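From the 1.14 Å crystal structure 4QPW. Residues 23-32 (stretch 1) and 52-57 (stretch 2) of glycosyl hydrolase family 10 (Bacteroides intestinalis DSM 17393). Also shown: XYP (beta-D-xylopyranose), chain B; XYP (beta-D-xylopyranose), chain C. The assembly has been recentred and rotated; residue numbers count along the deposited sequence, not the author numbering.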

# COMPACT_ATOMS: atom_id res chain seq x y z
N GLU A 23 -17.93 -0.72 7.49
CA GLU A 23 -18.98 -1.71 7.82
C GLU A 23 -19.78 -2.21 6.65
O GLU A 23 -20.23 -3.36 6.71
CB GLU A 23 -19.93 -1.15 8.91
CG GLU A 23 -19.18 -1.04 10.23
CD GLU A 23 -20.07 -0.59 11.37
OE1 GLU A 23 -20.13 0.65 11.57
OE2 GLU A 23 -20.73 -1.47 12.00
N GLU A 24 -19.88 -1.42 5.61
CA GLU A 24 -20.57 -1.82 4.42
C GLU A 24 -20.14 -3.15 3.90
O GLU A 24 -20.90 -3.91 3.30
CB GLU A 24 -20.42 -0.75 3.32
CG GLU A 24 -21.24 -0.96 2.08
CD GLU A 24 -20.86 -0.08 0.95
OE1 GLU A 24 -19.76 -0.30 0.31
OE2 GLU A 24 -21.38 1.06 0.75
N VAL A 25 -18.79 -3.46 3.97
CA VAL A 25 -18.17 -4.58 3.33
C VAL A 25 -17.40 -5.42 4.31
O VAL A 25 -16.50 -6.21 3.95
CB VAL A 25 -17.31 -4.22 2.09
CG1 VAL A 25 -18.19 -3.74 0.94
CG2 VAL A 25 -16.25 -3.22 2.46
N LYS A 26 -17.75 -5.35 5.59
CA LYS A 26 -17.03 -6.09 6.60
C LYS A 26 -17.06 -7.56 6.44
O LYS A 26 -16.07 -8.24 6.76
CB LYS A 26 -17.64 -5.77 8.02
CG LYS A 26 -17.20 -6.61 9.21
CD LYS A 26 -18.09 -6.36 10.47
CE LYS A 26 -17.61 -7.30 11.57
NZ LYS A 26 -18.21 -6.83 12.86
N GLU A 27 -18.17 -8.15 5.99
CA GLU A 27 -18.27 -9.56 5.88
C GLU A 27 -17.49 -10.21 4.77
O GLU A 27 -17.20 -11.38 4.85
CB GLU A 27 -19.73 -10.00 5.82
CG GLU A 27 -20.60 -9.66 7.01
CD GLU A 27 -20.04 -10.19 8.30
OE1 GLU A 27 -19.73 -11.45 8.24
OE2 GLU A 27 -19.90 -9.43 9.31
N THR A 28 -17.24 -9.45 3.72
CA THR A 28 -16.74 -9.95 2.48
C THR A 28 -15.26 -9.50 2.19
O THR A 28 -14.79 -9.72 1.08
CB THR A 28 -17.68 -9.57 1.34
OG1 THR A 28 -17.98 -8.22 1.42
CG2 THR A 28 -19.00 -10.39 1.43
N THR A 29 -14.62 -8.92 3.20
CA THR A 29 -13.25 -8.33 3.05
C THR A 29 -12.40 -8.91 4.13
O THR A 29 -12.79 -8.98 5.31
CB THR A 29 -13.36 -6.86 3.19
OG1 THR A 29 -14.29 -6.29 2.26
CG2 THR A 29 -11.98 -6.19 2.99
N THR A 30 -11.12 -9.22 3.78
CA THR A 30 -10.12 -9.57 4.75
C THR A 30 -8.81 -8.88 4.42
O THR A 30 -8.45 -8.72 3.25
CB THR A 30 -9.86 -11.06 4.88
OG1 THR A 30 -9.50 -11.60 3.75
CG2 THR A 30 -11.13 -11.79 5.19
N ILE A 31 -8.11 -8.41 5.43
CA ILE A 31 -6.75 -7.82 5.34
C ILE A 31 -5.82 -8.51 6.32
O ILE A 31 -6.12 -8.56 7.54
CB ILE A 31 -6.78 -6.32 5.64
CG1 ILE A 31 -7.69 -5.56 4.72
CG2 ILE A 31 -5.37 -5.74 5.65
CD1 ILE A 31 -7.89 -4.12 5.09
N GLY A 32 -4.75 -9.14 5.85
CA GLY A 32 -3.78 -9.76 6.74
C GLY A 32 -2.72 -10.51 5.97
O GLY A 32 -2.67 -10.42 4.73
N HIS A 52 -12.22 4.51 -0.61
CA HIS A 52 -11.62 4.58 0.71
C HIS A 52 -12.30 3.71 1.71
O HIS A 52 -11.78 3.64 2.83
CB HIS A 52 -11.55 6.01 1.22
CG HIS A 52 -12.87 6.62 1.66
ND1 HIS A 52 -13.34 6.66 2.96
CD2 HIS A 52 -13.81 7.19 0.89
CE1 HIS A 52 -14.56 7.26 2.96
NE2 HIS A 52 -14.82 7.61 1.73
N PHE A 53 -13.40 3.04 1.36
CA PHE A 53 -14.01 2.16 2.32
C PHE A 53 -13.23 0.90 2.59
O PHE A 53 -13.56 0.15 3.50
CB PHE A 53 -15.41 1.78 1.78
CG PHE A 53 -16.50 2.80 2.08
CD1 PHE A 53 -16.28 4.01 2.45
CD2 PHE A 53 -17.84 2.38 1.94
CE1 PHE A 53 -17.36 4.94 2.73
CE2 PHE A 53 -18.91 3.31 2.17
CZ PHE A 53 -18.69 4.52 2.57
N ILE A 54 -12.15 0.59 1.79
CA ILE A 54 -11.17 -0.44 2.18
C ILE A 54 -9.82 0.26 2.16
O ILE A 54 -9.30 0.55 1.04
CB ILE A 54 -11.22 -1.63 1.32
CG1 ILE A 54 -12.64 -2.26 1.30
CG2 ILE A 54 -10.19 -2.65 1.81
CD1 ILE A 54 -12.78 -3.43 0.38
N GLN A 55 -9.35 0.66 3.32
CA GLN A 55 -8.09 1.48 3.42
C GLN A 55 -7.21 0.94 4.49
O GLN A 55 -7.68 0.38 5.51
CB GLN A 55 -8.42 2.95 3.61
CG GLN A 55 -9.14 3.27 4.92
CD GLN A 55 -9.40 4.73 5.11
OE1 GLN A 55 -8.67 5.60 4.63
NE2 GLN A 55 -10.50 5.06 5.80
N TYR A 56 -5.89 1.03 4.26
CA TYR A 56 -4.95 0.33 5.12
C TYR A 56 -3.59 0.96 4.95
O TYR A 56 -3.19 1.30 3.83
CB TYR A 56 -4.95 -1.19 4.79
CG TYR A 56 -4.98 -1.56 3.35
CD1 TYR A 56 -6.21 -1.61 2.63
CD2 TYR A 56 -3.85 -1.84 2.61
CE1 TYR A 56 -6.28 -1.82 1.30
CE2 TYR A 56 -3.89 -2.11 1.30
CZ TYR A 56 -5.10 -2.09 0.59
OH TYR A 56 -5.12 -2.40 -0.75
N HIS A 57 -2.85 1.02 6.03
CA HIS A 57 -1.43 1.42 5.91
C HIS A 57 -0.65 0.22 5.50
O HIS A 57 -0.77 -0.89 6.06
CB HIS A 57 -0.88 1.91 7.25
CG HIS A 57 -1.50 3.20 7.73
ND1 HIS A 57 -1.11 3.73 8.95
CD2 HIS A 57 -2.43 4.02 7.18
CE1 HIS A 57 -1.82 4.84 9.14
NE2 HIS A 57 -2.63 5.04 8.12
C1 XYP B . -10.65 9.08 5.49
C2 XYP B . -10.06 8.54 4.22
C3 XYP B . -10.13 9.56 3.09
C4 XYP B . -11.61 10.02 2.96
C5 XYP B . -12.12 10.43 4.29
O2 XYP B . -8.68 8.22 4.42
O3 XYP B . -9.65 8.94 1.86
O4 XYP B . -11.61 11.09 1.99
O5 XYP B . -12.07 9.38 5.23
C1 XYP C . -9.04 8.32 10.18
C2 XYP C . -10.46 7.68 10.18
C3 XYP C . -10.77 7.38 8.74
C4 XYP C . -10.51 8.52 7.81
C5 XYP C . -9.10 9.05 7.98
O2 XYP C . -10.55 6.52 11.00
O3 XYP C . -12.15 6.93 8.59
O4 XYP C . -10.64 8.07 6.45
O5 XYP C . -8.89 9.42 9.36

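Two nearly parallel strands, 29-31 and 54-57, lie 9.5 Å apart at their closest approach, with only 4° between their directions. That spacing is too wide for backbone pairing, and no hydrogen bond crosses between the stretches. What joins them is side-chain packing, which buries 308 Å² counted over both sides.

Ile 54 is at the center of the fit. Its CA-to-CB bond points toward stretch 1, and with chi1 m and chi2 t the side chain is extended, so that different parts of it meet three different neighbors. CG1 lies 3.9 Å from CG2 of Val 25, CD1 reaches to 3.7 Å from OG1 of Thr 29, and CG2 lies 4.3 Å from CD1 of Ile 31. An isoleucine suits this place because both of its branches are used: CG2 fits between Ile 31 and Thr 29, while the CG1-CD1 arm packs on Val 25 and Thr 29, so that Thr 29 meets both.

Thr 29 forms part of the surface against which that arm rests. Its hydroxyl might seem ill placed beside a methyl group, but OG1 donates a hydrogen bond to O of Val 25 at 2.8 Å. The polar group is thus satisfied within its own stretch, and the same bond ties Thr 29 back to Val 25, four residues earlier. Val 25, compact and branched at CB, offers a methyl to Ile 54 without needing a long reach.

Two residues further along each strand, the pattern continues. Ile 31 faces Tyr 56, their CA atoms 8.3 Å apart, and the alternation of a strand turns Thr 30 out of reach and Gln 55 away. Ile 31, also m and t, extends its CD1 into the angle between two partners: besides the CG2 of Ile 54 already described, it lies 3.9 Å from CD1 of Tyr 56. The ring carbons of the tyrosine give this methyl tip an apolar surface, which it meets obliquely, while its OH is hydrogen-bonded elsewhere in the structure.

At the other end, Phe 53 extends its ring beside Glu 24. OE2 of Glu 24 approaches CE2 of Phe 53 to 3.6 Å, at the edge of the ring and near its plane, where the weakly positive C-H rim can favor a carboxylate oxygen. The exposed glutamate keeps its charged end at the margin of the contact.

Gln 55, turned from this packing, serves the sugars instead: its OE1 accepts a 2.6 Å hydrogen bond from O2 of the chain B xylopyranose, and its NE2 donates one of 3.1 Å to O4 of the chain C xylopyranose.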